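Long-range contact in tRNA dimethylallyltransferase (Bacillus halodurans, PDB 3EXA), which probably transfers a dimethylallyl group from dimethylallyl diphosphate to adenine 37 of tRNAs that read codons beginning with uridine: residues A[39-51]-A[215-227]. Sequence-based numbering, arbitrary orientation.
Sequences VYRGMDIGTAKIT and MVEEGLIDEAKKL
The carboxylate of E223 is buried and bonded to three successive backbone N-H groups (D44, I45, G46) from a helical turn of the loop, much as the first N-H groups of a helix hold an anion. OE1 takes the G46 N at 2.6 Å through its syn lone pair, nearly straight (160°). OE2 receives the I45 N at 2.8 Å on its syn side, tilted from the plane, and a weak, bent bond from the D44 N. Glutamate suits the place because its chain, CG anti to the backbone N (chi1 -175°) and extended beyond, carries the acid from the helix to the loop; a glutamine here, uncharged and with an NH2 in place of one oxygen, would probably leave at least one of these amides without its acceptor. Y243 OH also bonds OE1. G46 has to be small: a CB would be jammed between E223 OE1 and L220 CD1, and that methyl lies 3.5 Å from G46 CA. The branched I45 fills the groove where the helices meet, its CG2 lying 3.8 Å from M215 CB and its CD1 3.5 Å from E218 O. There G219, with positive phi, closes the first helix in a Schellman motif; a CB would press against the E218 carbonyl O. M215 bends at chi3, bringing CE close to the carbonyl oxygens of I45 and G46 and 4.0 Å from A48 CB. The A48 side chain is about 6 Å from that of T12, which probably binds substrate. At the other end M43 CG meets L227 CD1 at 3.6 Å, the two side chains crossing near a right angle. The loop before helix 52-55 is thus fastened to the junction of helices 201-218 and 220-229, while L220 and L227 also touch helices 256-279 and 244-251, respectively.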
loop_
_atom_site.group_PDB
_atom_site.type_symbol
_atom_site.label_atom_id
_atom_site.label_comp_id
_atom_site.label_asym_id
_atom_site.label_seq_id
_atom_site.Cartn_x
_atom_site.Cartn_y
_atom_site.Cartn_z
ATOM N N VAL A 39 -25.039 9.134 12.723
ATOM C CA VAL A 39 -25.128 7.715 12.380
ATOM C C VAL A 39 -25.229 6.809 13.594
ATOM O O VAL A 39 -25.857 5.751 13.527
ATOM C CB VAL A 39 -23.916 7.229 11.517
ATOM C CG1 VAL A 39 -23.657 8.209 10.366
ATOM C CG2 VAL A 39 -22.678 7.037 12.384
ATOM N N TYR A 40 -24.632 7.234 14.704
ATOM C CA TYR A 40 -24.621 6.429 15.929
ATOM C C TYR A 40 -25.934 6.409 16.689
ATOM O O TYR A 40 -26.390 7.431 17.191
ATOM C CB TYR A 40 -23.502 6.917 16.855
ATOM C CG TYR A 40 -22.121 6.772 16.256
ATOM C CD1 TYR A 40 -21.540 5.510 16.097
ATOM C CD2 TYR A 40 -21.412 7.880 15.821
ATOM C CE1 TYR A 40 -20.285 5.360 15.517
ATOM C CE2 TYR A 40 -20.159 7.744 15.238
ATOM C CZ TYR A 40 -19.602 6.487 15.090
ATOM O OH TYR A 40 -18.358 6.347 14.511
ATOM N N ARG A 41 -26.539 5.235 16.785
ATOM C CA ARG A 41 -27.793 5.116 17.505
ATOM C C ARG A 41 -27.603 5.045 19.010
ATOM O O ARG A 41 -26.616 4.494 19.499
ATOM C CB ARG A 41 -28.581 3.902 17.012
ATOM C CG ARG A 41 -27.729 2.818 16.441
ATOM C CD ARG A 41 -28.586 1.890 15.635
ATOM N NE ARG A 41 -27.763 1.095 14.739
ATOM C CZ ARG A 41 -28.242 0.225 13.860
ATOM N NH1 ARG A 41 -29.551 0.031 13.757
ATOM N NH2 ARG A 41 -27.408 -0.451 13.082
ATOM N N GLY A 42 -28.563 5.621 19.731
ATOM C CA GLY A 42 -28.515 5.648 21.182
ATOM C C GLY A 42 -27.891 6.945 21.660
ATOM O O GLY A 42 -27.860 7.226 22.858
HETATM N N MSE A 43 -27.385 7.720 20.702
HETATM C CA MSE A 43 -26.753 9.009 20.954
HETATM C C MSE A 43 -27.617 10.050 20.259
HETATM O O MSE A 43 -27.296 10.514 19.167
HETATM C CB MSE A 43 -25.332 9.009 20.373
HETATM C CG MSE A 43 -24.362 8.117 21.154
HETATM SE SE MSE A 43 -22.681 7.704 20.283
HETATM C CE MSE A 43 -21.588 9.195 20.836
ATOM N N ASP A 44 -28.726 10.408 20.890
ATOM C CA ASP A 44 -29.646 11.365 20.297
ATOM C C ASP A 44 -29.460 12.779 20.830
ATOM O O ASP A 44 -29.455 13.747 20.067
ATOM C CB ASP A 44 -31.086 10.907 20.539
ATOM C CG ASP A 44 -31.316 9.459 20.134
ATOM O OD1 ASP A 44 -30.888 9.078 19.021
ATOM O OD2 ASP A 44 -31.931 8.706 20.922
ATOM N N ILE A 45 -29.298 12.899 22.141
ATOM C CA ILE A 45 -29.135 14.204 22.762
ATOM C C ILE A 45 -27.818 14.873 22.424
ATOM O O ILE A 45 -27.799 15.965 21.862
ATOM C CB ILE A 45 -29.253 14.095 24.274
ATOM C CG1 ILE A 45 -30.630 13.534 24.629
ATOM C CG2 ILE A 45 -29.028 15.449 24.904
ATOM C CD1 ILE A 45 -30.760 13.075 26.049
ATOM N N GLY A 46 -26.714 14.218 22.756
ATOM C CA GLY A 46 -25.410 14.801 22.479
ATOM C C GLY A 46 -25.163 15.140 21.020
ATOM O O GLY A 46 -24.311 15.965 20.710
ATOM N N THR A 47 -25.900 14.523 20.108
ATOM C CA THR A 47 -25.663 14.811 18.705
ATOM C C THR A 47 -26.739 15.682 18.067
ATOM O O THR A 47 -26.724 15.904 16.854
ATOM C CB THR A 47 -25.515 13.516 17.892
ATOM O OG1 THR A 47 -26.795 12.901 17.728
ATOM C CG2 THR A 47 -24.594 12.545 18.615
ATOM N N ALA A 48 -27.664 16.187 18.883
ATOM C CA ALA A 48 -28.748 17.032 18.385
ATOM C C ALA A 48 -29.411 16.360 17.191
ATOM O O ALA A 48 -29.659 16.994 16.159
ATOM C CB ALA A 48 -28.210 18.401 17.984
ATOM N N LYS A 49 -29.687 15.068 17.344
ATOM C CA LYS A 49 -30.311 14.270 16.294
ATOM C C LYS A 49 -31.686 14.820 15.930
ATOM O O LYS A 49 -32.473 15.200 16.804
ATOM C CB LYS A 49 -30.427 12.813 16.754
ATOM C CG LYS A 49 -30.723 11.826 15.639
ATOM C CD LYS A 49 -30.511 10.384 16.098
ATOM C CE LYS A 49 -29.040 10.082 16.361
ATOM N NZ LYS A 49 -28.848 8.764 17.021
ATOM N N ILE A 50 -31.971 14.865 14.632
ATOM C CA ILE A 50 -33.257 15.359 14.160
ATOM C C ILE A 50 -34.369 14.400 14.573
ATOM O O ILE A 50 -34.200 13.185 14.535
ATOM C CB ILE A 50 -33.288 15.503 12.616
ATOM C CG1 ILE A 50 -34.686 15.947 12.173
ATOM C CG2 ILE A 50 -32.941 14.175 11.955
ATOM C CD1 ILE A 50 -34.789 16.302 10.710
ATOM N N THR A 51 -35.511 14.952 14.959
ATOM C CA THR A 51 -36.633 14.128 15.375
ATOM C C THR A 51 -37.555 13.812 14.200
ATOM O O THR A 51 -37.522 14.488 13.174
ATOM C CB THR A 51 -37.442 14.834 16.467
ATOM O OG1 THR A 51 -37.985 16.053 15.944
ATOM C CG2 THR A 51 -36.543 15.152 17.661
HETATM N N MSE A 215 -29.143 20.365 26.063
HETATM C CA MSE A 215 -28.665 18.991 26.130
HETATM C C MSE A 215 -28.540 18.534 27.579
HETATM O O MSE A 215 -28.889 17.401 27.912
HETATM C CB MSE A 215 -27.303 18.844 25.454
HETATM C CG MSE A 215 -27.278 19.255 24.002
HETATM SE SE MSE A 215 -25.540 19.061 23.185
HETATM C CE MSE A 215 -26.152 18.452 21.445
ATOM N N VAL A 216 -28.034 19.410 28.439
ATOM C CA VAL A 216 -27.886 19.045 29.834
ATOM C C VAL A 216 -29.262 18.821 30.438
ATOM O O VAL A 216 -29.457 17.885 31.200
ATOM C CB VAL A 216 -27.147 20.126 30.621
ATOM C CG1 VAL A 216 -27.071 19.736 32.081
ATOM C CG2 VAL A 216 -25.757 20.310 30.044
ATOM N N GLU A 217 -30.215 19.671 30.078
ATOM C CA GLU A 217 -31.575 19.559 30.582
ATOM C C GLU A 217 -32.259 18.277 30.132
ATOM O O GLU A 217 -32.958 17.647 30.921
ATOM C CB GLU A 217 -32.414 20.765 30.138
ATOM C CG GLU A 217 -32.031 22.081 30.820
ATOM C CD GLU A 217 -32.988 23.226 30.493
ATOM O OE1 GLU A 217 -34.222 23.033 30.587
ATOM O OE2 GLU A 217 -32.504 24.327 30.159
ATOM N N GLU A 218 -32.057 17.888 28.874
ATOM C CA GLU A 218 -32.679 16.678 28.325
ATOM C C GLU A 218 -32.054 15.387 28.824
ATOM O O GLU A 218 -32.670 14.330 28.744
ATOM C CB GLU A 218 -32.621 16.701 26.798
ATOM C CG GLU A 218 -33.631 17.635 26.166
ATOM C CD GLU A 218 -33.242 18.054 24.762
ATOM O OE1 GLU A 218 -33.991 18.845 24.156
ATOM O OE2 GLU A 218 -32.185 17.601 24.262
ATOM N N GLY A 219 -30.827 15.473 29.328
ATOM C CA GLY A 219 -30.171 14.286 29.839
ATOM C C GLY A 219 -28.814 13.927 29.256
ATOM O O GLY A 219 -28.421 12.764 29.311
ATOM N N LEU A 220 -28.091 14.895 28.706
ATOM C CA LEU A 220 -26.776 14.612 28.138
ATOM C C LEU A 220 -25.957 13.722 29.072
ATOM O O LEU A 220 -25.490 12.659 28.669
ATOM C CB LEU A 220 -26.008 15.911 27.894
ATOM C CG LEU A 220 -24.624 15.696 27.275
ATOM C CD1 LEU A 220 -24.778 14.946 25.953
ATOM C CD2 LEU A 220 -23.940 17.036 27.059
ATOM N N ILE A 221 -25.798 14.168 30.318
ATOM C CA ILE A 221 -25.039 13.434 31.332
ATOM C C ILE A 221 -25.460 11.969 31.441
ATOM O O ILE A 221 -24.615 11.078 31.487
ATOM C CB ILE A 221 -25.186 14.088 32.732
ATOM C CG1 ILE A 221 -24.749 15.548 32.671
ATOM C CG2 ILE A 221 -24.338 13.336 33.742
ATOM C CD1 ILE A 221 -24.975 16.302 33.948
ATOM N N ASP A 222 -26.763 11.723 31.497
ATOM C CA ASP A 222 -27.261 10.357 31.588
ATOM C C ASP A 222 -26.868 9.585 30.344
ATOM O O ASP A 222 -26.447 8.432 30.431
ATOM C CB ASP A 222 -28.780 10.342 31.714
ATOM C CG ASP A 222 -29.246 10.781 33.070
ATOM O OD1 ASP A 222 -28.865 10.103 34.062
ATOM O OD2 ASP A 222 -29.985 11.791 33.141
ATOM N N GLU A 223 -27.015 10.237 29.191
ATOM C CA GLU A 223 -26.691 9.638 27.906
ATOM C C GLU A 223 -25.225 9.233 27.857
ATOM O O GLU A 223 -24.891 8.178 27.320
ATOM C CB GLU A 223 -27.006 10.615 26.763
ATOM C CG GLU A 223 -26.804 10.018 25.375
ATOM C CD GLU A 223 -27.097 10.993 24.252
ATOM O OE1 GLU A 223 -26.400 12.026 24.148
ATOM O OE2 GLU A 223 -28.030 10.729 23.465
ATOM N N ALA A 224 -24.353 10.067 28.416
ATOM C CA ALA A 224 -22.916 9.774 28.444
ATOM C C ALA A 224 -22.677 8.610 29.400
ATOM O O ALA A 224 -21.978 7.656 29.060
ATOM C CB ALA A 224 -22.124 11.013 28.906
ATOM N N LYS A 225 -23.264 8.683 30.593
ATOM C CA LYS A 225 -23.101 7.615 31.579
ATOM C C LYS A 225 -23.476 6.245 31.048
ATOM O O LYS A 225 -22.863 5.244 31.424
ATOM C CB LYS A 225 -23.914 7.900 32.845
ATOM C CG LYS A 225 -23.395 9.060 33.673
ATOM C CD LYS A 225 -24.266 9.309 34.900
ATOM C CE LYS A 225 -24.267 8.136 35.858
ATOM N NZ LYS A 225 -25.275 8.362 36.929
ATOM N N LYS A 226 -24.479 6.175 30.184
ATOM C CA LYS A 226 -24.870 4.879 29.640
ATOM C C LYS A 226 -23.773 4.333 28.720
ATOM O O LYS A 226 -23.426 3.159 28.803
ATOM C CB LYS A 226 -26.200 4.995 28.892
ATOM C CG LYS A 226 -27.383 5.374 29.781
ATOM C CD LYS A 226 -28.676 5.459 28.975
ATOM C CE LYS A 226 -29.871 5.799 29.857
ATOM N NZ LYS A 226 -31.131 5.951 29.073
ATOM N N LEU A 227 -23.219 5.178 27.854
ATOM C CA LEU A 227 -22.153 4.740 26.959
ATOM C C LEU A 227 -20.904 4.405 27.763
ATOM O O LEU A 227 -20.156 3.485 27.431
ATOM C CB LEU A 227 -21.815 5.836 25.960
ATOM C CG LEU A 227 -22.935 6.173 24.972
ATOM C CD1 LEU A 227 -22.522 7.381 24.159
ATOM C CD2 LEU A 227 -23.212 4.979 24.061
#